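Local coordinates for protein fucose-binding lectin (PDB 6HTN) that binds L-fucosides such as methyl alpha-L-fucopyranoside in pockets of a beta-propeller lectin that assembles from several copies of the chain, at residues T43-A48 and D85-G90; H14-S19 and K36-A41. All coordinates share one frame; numbering follows the deposited sequence.

Contact 1: residues T43-A48 and D85-G90. With MFU (methyl alpha-L-fucopyranoside), chain G; MFU (methyl alpha-L-fucopyranoside), chain H.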
loop_
_atom_site.group_PDB
_atom_site.type_symbol
_atom_site.label_atom_id
_atom_site.label_comp_id
_atom_site.label_asym_id
_atom_site.label_seq_id
_atom_site.Cartn_x
_atom_site.Cartn_y
_atom_site.Cartn_z
ATOM N N THR A 43 1.956 18.519 14.418
ATOM C CA THR A 43 1.270 18.748 13.120
ATOM C C THR A 43 2.087 19.653 12.211
ATOM O O THR A 43 2.498 20.762 12.637
ATOM C CB THR A 43 -0.103 19.331 13.352
ATOM O OG1 THR A 43 -0.860 18.391 14.093
ATOM C CG2 THR A 43 -0.841 19.680 12.075
ATOM N N ASN A 44 2.281 19.207 10.956
ATOM C CA ASN A 44 2.886 19.978 9.841
ATOM C C ASN A 44 4.385 20.177 10.040
ATOM O O ASN A 44 4.963 20.895 9.211
ATOM C CB ASN A 44 2.112 21.283 9.594
ATOM C CG ASN A 44 0.795 20.981 8.925
ATOM O OD1 ASN A 44 0.616 19.944 8.264
ATOM N ND2 ASN A 44 -0.170 21.894 9.039
ATOM N N GLN A 45 5.029 19.591 11.040
ATOM C CA GLN A 45 6.469 19.781 11.210
ATOM C C GLN A 45 7.295 18.822 10.366
ATOM O O GLN A 45 8.428 19.171 10.001
ATOM C CB GLN A 45 6.927 19.636 12.651
ATOM C CG GLN A 45 6.435 20.704 13.600
ATOM C CD GLN A 45 7.259 20.647 14.884
ATOM O OE1 GLN A 45 8.491 20.696 14.861
ATOM N NE2 GLN A 45 6.585 20.411 16.007
ATOM N N PHE A 46 6.795 17.615 10.099
ATOM C CA PHE A 46 7.658 16.530 9.588
ATOM C C PHE A 46 7.041 15.825 8.359
ATOM O O PHE A 46 5.872 15.452 8.397
ATOM C CB PHE A 46 7.914 15.491 10.673
ATOM C CG PHE A 46 8.414 16.086 11.972
ATOM C CD1 PHE A 46 9.694 16.544 12.100
ATOM C CD2 PHE A 46 7.539 16.185 13.038
ATOM C CE1 PHE A 46 10.120 17.092 13.304
ATOM C CE2 PHE A 46 7.985 16.645 14.276
ATOM C CZ PHE A 46 9.263 17.136 14.379
ATOM N N SER A 47 7.829 15.692 7.309
ATOM C CA SER A 47 7.460 14.972 6.077
ATOM C C SER A 47 7.661 13.469 6.294
ATOM O O SER A 47 8.652 13.056 6.938
ATOM C CB SER A 47 8.249 15.458 4.901
ATOM O OG SER A 47 7.762 16.755 4.535
ATOM N N ALA A 48 6.778 12.655 5.702
ATOM C CA ALA A 48 6.972 11.189 5.739
ATOM C C ALA A 48 6.313 10.595 4.502
ATOM O O ALA A 48 5.618 11.337 3.748
ATOM C CB ALA A 48 6.389 10.632 7.009
ATOM N N ASP A 85 8.053 19.195 26.201
ATOM C CA ASP A 85 7.572 20.477 25.610
ATOM C C ASP A 85 7.977 20.672 24.164
ATOM O O ASP A 85 7.644 21.735 23.638
ATOM C CB ASP A 85 8.097 21.648 26.448
ATOM C CG ASP A 85 9.609 21.634 26.647
ATOM O OD1 ASP A 85 10.319 20.760 26.057
ATOM O OD2 ASP A 85 10.085 22.461 27.471
ATOM N N LYS A 86 8.577 19.693 23.493
ATOM C CA LYS A 86 8.929 19.888 22.076
ATOM C C LYS A 86 9.139 18.524 21.410
ATOM O O LYS A 86 9.628 17.586 22.062
ATOM C CB LYS A 86 10.183 20.726 21.874
ATOM C CG LYS A 86 11.450 20.180 22.480
ATOM C CD LYS A 86 12.594 21.243 22.572
ATOM N N TRP A 87 8.870 18.468 20.126
ATOM C CA TRP A 87 9.185 17.267 19.332
ATOM C C TRP A 87 10.605 17.352 18.818
ATOM O O TRP A 87 11.026 18.406 18.295
ATOM C CB TRP A 87 8.194 17.147 18.182
ATOM C CG TRP A 87 6.840 16.766 18.653
ATOM C CD1 TRP A 87 5.798 17.571 18.928
ATOM C CD2 TRP A 87 6.375 15.428 18.934
ATOM N NE1 TRP A 87 4.727 16.867 19.370
ATOM C CE2 TRP A 87 5.054 15.520 19.367
ATOM C CE3 TRP A 87 6.970 14.155 18.838
ATOM C CZ2 TRP A 87 4.288 14.423 19.724
ATOM C CZ3 TRP A 87 6.208 13.067 19.166
ATOM C CH2 TRP A 87 4.896 13.169 19.587
ATOM N N TYR A 88 11.322 16.240 18.864
ATOM C CA TYR A 88 12.678 16.160 18.299
ATOM C C TYR A 88 12.895 14.798 17.641
ATOM O O TYR A 88 12.197 13.807 17.980
ATOM C CB TYR A 88 13.714 16.458 19.381
ATOM C CG TYR A 88 13.798 15.432 20.485
ATOM C CD1 TYR A 88 14.641 14.345 20.375
ATOM C CD2 TYR A 88 13.056 15.549 21.641
ATOM C CE1 TYR A 88 14.713 13.384 21.362
ATOM C CE2 TYR A 88 13.136 14.618 22.657
ATOM C CZ TYR A 88 13.981 13.529 22.526
ATOM O OH TYR A 88 14.049 12.586 23.514
ATOM N N SER A 89 13.847 14.764 16.712
ATOM C CA SER A 89 14.211 13.519 16.012
ATOM C C SER A 89 15.052 12.651 16.945
ATOM O O SER A 89 16.045 13.132 17.485
ATOM C CB SER A 89 14.917 13.808 14.726
ATOM O OG SER A 89 15.364 12.604 14.118
ATOM N N GLY A 90 14.637 11.407 17.180
ATOM C CA GLY A 90 15.353 10.488 18.065
ATOM C C GLY A 90 16.536 9.782 17.459
ATOM O O GLY A 90 16.782 9.855 16.260
HETATM C C1 MFU G . -0.149 18.473 23.507
HETATM C C2 MFU G . 0.356 18.268 22.077
HETATM C C3 MFU G . 1.766 17.793 21.951
HETATM C C4 MFU G . 1.886 16.467 22.685
HETATM C C5 MFU G . 1.406 16.818 24.103
HETATM C C6 MFU G . 1.381 15.518 24.969
HETATM O O1 MFU G . 0.757 19.419 23.956
HETATM O O2 MFU G . 0.356 19.578 21.399
HETATM O O3 MFU G . 2.210 17.574 20.592
HETATM O O4 MFU G . 0.947 15.489 22.177
HETATM O O5 MFU G . 0.019 17.175 24.151
HETATM C CM MFU G . 0.426 19.804 25.318
HETATM C C1 MFU H . 15.664 9.235 23.257
HETATM C C2 MFU H . 15.693 8.781 21.798
HETATM C C3 MFU H . 15.878 7.266 21.777
HETATM C C4 MFU H . 14.746 6.622 22.513
HETATM C C5 MFU H . 14.777 7.132 23.979
HETATM C C6 MFU H . 13.651 6.533 24.786
HETATM O O1 MFU H . 16.988 8.984 23.759
HETATM O O2 MFU H . 16.785 9.455 21.165
HETATM O O3 MFU H . 15.986 6.839 20.415
HETATM O O4 MFU H . 13.467 6.958 21.990
HETATM O O5 MFU H . 14.593 8.605 23.935
HETATM C CM MFU H . 16.977 9.330 25.157
HETATM O O HOH W 1 7.495 20.904 18.900
HETATM O O HOH W 2 10.278 20.392 16.790
#
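The indole side chain of Trp87 meets the loop 43-48 at its root and, at its pyrrole edge, a sugar. Its CB rests at the edge of the Phe46 ring, near the ring plane, with CE2 of Phe46, in the conformer modelled here, one of two, 3.9 Å from CB of Trp87; the two side chains cross at about a right angle. With CG of Trp87 beside its own backbone N (chi1 -71°), the ring is carried on past Phe46. CD1 then comes to the amide of Gln45, with NE2 of Gln45 4.1 Å from CD1 of Trp87 and the amide and indole planes almost perpendicular. At the pyrrole edge NE1 of Trp87 donates to O3 of the methyl fucoside of chain G, 2.9 Å away and in the plane of the indole, at an N-H...O angle of 162°. Beyond it CE2 and CZ2 border the same O3, CE2 of Trp87 at 3.7 Å.

Polar links between the segments run through water. One water accepts from both Gln45 NE2 and the backbone N of Trp87; a second donates to Gln45 OE1 and to the backbone O of Trp87. The bond from Gln45 NE2 to Ala41 O helps fix which way the amide is turned. CB of Gln45 sits over one face of the Phe46 ring, toward its rim.

The contact joins two successive four-stranded blades of the propeller. Loop 43-48 leads from strand 37-39 to strand 53-58, whereas Trp87 belongs to the outermost strand 87-89 of the next blade, its side chain packing on strands 64-71 and 77-82 and reaching Glu29 of strand 27-32.

Contact 2: residues H14-S19 and K36-A41. With MFU (methyl alpha-L-fucopyranoside), chain G; MFU (methyl alpha-L-fucopyranoside), chain O.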
loop_
_atom_site.group_PDB
_atom_site.type_symbol
_atom_site.label_atom_id
_atom_site.label_comp_id
_atom_site.label_asym_id
_atom_site.label_seq_id
_atom_site.Cartn_x
_atom_site.Cartn_y
_atom_site.Cartn_z
ATOM N N HIS A 14 -6.541 10.594 27.592
ATOM C CA HIS A 14 -5.868 11.436 26.589
ATOM C C HIS A 14 -5.603 10.562 25.369
ATOM O O HIS A 14 -5.058 9.465 25.562
ATOM C CB HIS A 14 -4.582 12.029 27.128
ATOM C CG HIS A 14 -4.832 12.866 28.351
ATOM N ND1 HIS A 14 -4.966 14.256 28.254
ATOM C CD2 HIS A 14 -5.042 12.524 29.655
ATOM C CE1 HIS A 14 -5.214 14.740 29.493
ATOM N NE2 HIS A 14 -5.291 13.724 30.352
ATOM N N LEU A 15 -6.003 11.029 24.191
ATOM C CA LEU A 15 -5.768 10.268 22.926
ATOM C C LEU A 15 -4.849 11.079 22.056
ATOM O O LEU A 15 -4.994 12.329 21.956
ATOM C CB LEU A 15 -7.105 10.034 22.207
ATOM C CG LEU A 15 -8.226 9.355 22.978
ATOM C CD1 LEU A 15 -9.515 9.312 22.132
ATOM C CD2 LEU A 15 -7.850 7.940 23.382
ATOM N N ARG A 16 -3.938 10.407 21.368
ATOM C CA ARG A 16 -3.070 11.049 20.366
ATOM C C ARG A 16 -3.128 10.180 19.107
ATOM O O ARG A 16 -2.723 8.988 19.197
ATOM C CB ARG A 16 -1.656 11.312 20.821
ATOM C CG ARG A 16 -1.560 12.223 22.040
ATOM C CD ARG A 16 -1.903 13.673 21.643
ATOM N NE ARG A 16 -1.737 14.582 22.813
ATOM C CZ ARG A 16 -2.653 14.849 23.725
ATOM N NH1 ARG A 16 -3.812 14.273 23.750
ATOM N NH2 ARG A 16 -2.359 15.718 24.668
ATOM N N ILE A 17 -3.596 10.729 18.002
ATOM C CA ILE A 17 -3.829 9.975 16.740
ATOM C C ILE A 17 -2.932 10.582 15.675
ATOM O O ILE A 17 -3.071 11.800 15.377
ATOM C CB ILE A 17 -5.308 9.983 16.360
ATOM C CG1 ILE A 17 -6.246 9.617 17.499
ATOM C CG2 ILE A 17 -5.538 9.147 15.113
ATOM C CD1 ILE A 17 -5.974 8.225 18.119
ATOM N N TYR A 18 -2.081 9.797 15.047
ATOM C CA TYR A 18 -1.070 10.238 14.082
ATOM C C TYR A 18 -1.402 9.706 12.692
ATOM O O TYR A 18 -1.690 8.498 12.542
ATOM C CB TYR A 18 0.328 9.776 14.516
ATOM C CG TYR A 18 0.719 10.314 15.876
ATOM C CD1 TYR A 18 1.259 11.597 16.010
ATOM C CD2 TYR A 18 0.434 9.601 17.020
ATOM C CE1 TYR A 18 1.528 12.120 17.272
ATOM C CE2 TYR A 18 0.707 10.104 18.268
ATOM C CZ TYR A 18 1.251 11.370 18.399
ATOM O OH TYR A 18 1.412 11.913 19.670
ATOM N N SER A 19 -1.321 10.575 11.707
ATOM C CA SER A 19 -1.609 10.190 10.307
ATOM C C SER A 19 -0.822 11.049 9.334
ATOM O O SER A 19 -0.327 12.108 9.689
ATOM C CB SER A 19 -3.065 10.210 10.027
ATOM O OG SER A 19 -3.606 11.559 10.141
ATOM N N LYS A 36 -12.906 17.684 23.161
ATOM C CA LYS A 36 -12.835 18.029 21.725
ATOM C C LYS A 36 -11.499 17.578 21.144
ATOM O O LYS A 36 -10.495 17.456 21.834
ATOM C CB LYS A 36 -13.002 19.538 21.517
ATOM C CG LYS A 36 -11.855 20.370 22.028
ATOM C CD LYS A 36 -12.104 21.901 21.948
ATOM C CE LYS A 36 -10.787 22.584 22.220
ATOM N NZ LYS A 36 -10.835 24.059 21.999
ATOM N N TRP A 37 -11.496 17.403 19.830
ATOM C CA TRP A 37 -10.269 17.131 19.076
ATOM C C TRP A 37 -9.587 18.410 18.651
ATOM O O TRP A 37 -10.303 19.371 18.165
ATOM C CB TRP A 37 -10.609 16.278 17.863
ATOM C CG TRP A 37 -11.016 14.899 18.236
ATOM C CD1 TRP A 37 -12.263 14.383 18.343
ATOM C CD2 TRP A 37 -10.102 13.812 18.532
ATOM N NE1 TRP A 37 -12.207 13.048 18.720
ATOM C CE2 TRP A 37 -10.902 12.712 18.857
ATOM C CE3 TRP A 37 -8.723 13.715 18.574
ATOM C CZ2 TRP A 37 -10.329 11.459 19.163
ATOM C CZ3 TRP A 37 -8.138 12.489 18.881
ATOM C CH2 TRP A 37 -8.955 11.416 19.184
ATOM N N TYR A 38 -8.285 18.467 18.755
ATOM C CA TYR A 38 -7.502 19.619 18.296
ATOM C C TYR A 38 -6.195 19.188 17.672
ATOM O O TYR A 38 -5.751 18.003 17.853
ATOM C CB TYR A 38 -7.338 20.587 19.470
ATOM C CG TYR A 38 -6.408 20.140 20.570
ATOM C CD1 TYR A 38 -5.052 20.378 20.525
ATOM C CD2 TYR A 38 -6.924 19.474 21.666
ATOM C CE1 TYR A 38 -4.197 19.945 21.534
ATOM C CE2 TYR A 38 -6.087 19.059 22.714
ATOM C CZ TYR A 38 -4.722 19.293 22.639
ATOM O OH TYR A 38 -3.851 18.868 23.595
ATOM N N ASP A 39 -5.552 20.061 16.960
ATOM C CA ASP A 39 -4.264 19.771 16.320
ATOM C C ASP A 39 -3.155 19.860 17.351
ATOM O O ASP A 39 -2.930 20.916 17.990
ATOM C CB ASP A 39 -3.923 20.690 15.153
ATOM C CG ASP A 39 -4.771 20.529 13.908
ATOM O OD1 ASP A 39 -5.551 19.557 13.799
ATOM O OD2 ASP A 39 -4.740 21.537 13.105
ATOM N N GLY A 40 -2.346 18.810 17.476
ATOM C CA GLY A 40 -1.184 18.810 18.342
ATOM C C GLY A 40 0.017 19.483 17.743
ATOM O O GLY A 40 0.074 19.711 16.500
ATOM N N ALA A 41 1.026 19.747 18.541
ATOM C CA ALA A 41 2.237 20.468 18.171
ATOM C C ALA A 41 3.027 19.766 17.055
ATOM O O ALA A 41 3.781 20.404 16.352
ATOM C CB ALA A 41 3.079 20.723 19.384
HETATM C C1 MFU G . -0.149 18.473 23.507
HETATM C C2 MFU G . 0.356 18.268 22.077
HETATM C C3 MFU G . 1.766 17.793 21.951
HETATM C C4 MFU G . 1.886 16.467 22.685
HETATM C C5 MFU G . 1.406 16.818 24.103
HETATM C C6 MFU G . 1.381 15.518 24.969
HETATM O O1 MFU G . 0.757 19.419 23.956
HETATM O O2 MFU G . 0.356 19.578 21.399
HETATM O O3 MFU G . 2.210 17.574 20.592
HETATM O O4 MFU G . 0.947 15.489 22.177
HETATM O O5 MFU G . 0.019 17.175 24.151
HETATM C CM MFU G . 0.426 19.804 25.318
HETATM C C1 MFU O . -16.149 9.693 22.396
HETATM C C2 MFU O . -15.685 9.928 20.959
HETATM C C3 MFU O . -14.498 10.806 20.956
HETATM C C4 MFU O . -13.335 10.323 21.765
HETATM C C5 MFU O . -13.878 10.194 23.223
HETATM C C6 MFU O . -12.796 9.640 24.100
HETATM O O1 MFU O . -16.556 10.974 22.844
HETATM O O2 MFU O . -16.798 10.552 20.284
HETATM O O3 MFU O . -14.099 11.058 19.563
HETATM O O4 MFU O . -12.940 9.030 21.314
HETATM O O5 MFU O . -14.997 9.335 23.180
HETATM C CM MFU O . -16.917 10.941 24.279
#
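Trp37 brings the six-membered end of its indole to two aliphatic side chains of strand 14-19. CH2 of Trp37 lies 3.7 Å from CD1 of Leu15 and equally close to CG1 of Ile17, which also touches CZ3. Both aliphatic chains approach the indole obliquely. The pyrrole edge of the ring system serves a sugar: NE1 of Trp37 donates in the ring plane to O3 of the methyl fucoside of chain O, at 2.9 Å, while CD1 of Leu15 touches O4 of that sugar. The second subunit completes this site with Arg117, Glu129 and Ala141, so the pocket lies at a subunit interface.

Arg16, between Leu15 and Ile17 in sequence, serves the fucoside of chain G. A bend at chi2 (-72°) turns an edge of its guanidinium to the sugar, where NE donates to O4 at 2.9 Å and NH2 to O5 at 2.8 Å. OH of Tyr38 lies 3.6 Å from NH2 of Arg16, ring and guanidinium planes 65° apart. NH1 of Arg16 bonds to the backbone O of Leu15, which lies in the guanidinium plane, and Asp33 forms a salt bridge with NH2. Asp33 is also hydrogen-bonded to Tyr38 OH and His14 ND1. Ala41 N reaches O2 of the same sugar at 2.9 Å.

An indole N-H thus grips one fucoside and a guanidinium the other, each sugar having further polar partners; the Asp33 carboxylate probably offsets the arginine's charge while helping to hold its guanidinium in place.

Contact 2 comes first along the chain and contact 1 follows it, their centres 14 Å apart. Both reach the methyl fucoside of chain G, whose pocket is formed between two consecutive blades: 14-19 and 36-41 supply Arg16 and Ala41 from one, and 85-90 supplies Trp87 from the next. Glu29 adds a further hydrogen bond. The contacts also touch directly, CH2 of Trp87 lying 3.7 Å from OH of Tyr18 and CD1 of Trp87 4.0 Å from C of Ala41. Trp37 and Trp87 play matching parts at successive sites, while Tyr88 and Gly90 of contact 1 border the fucoside of chain H as Tyr38 and Gly40 border that of chain G.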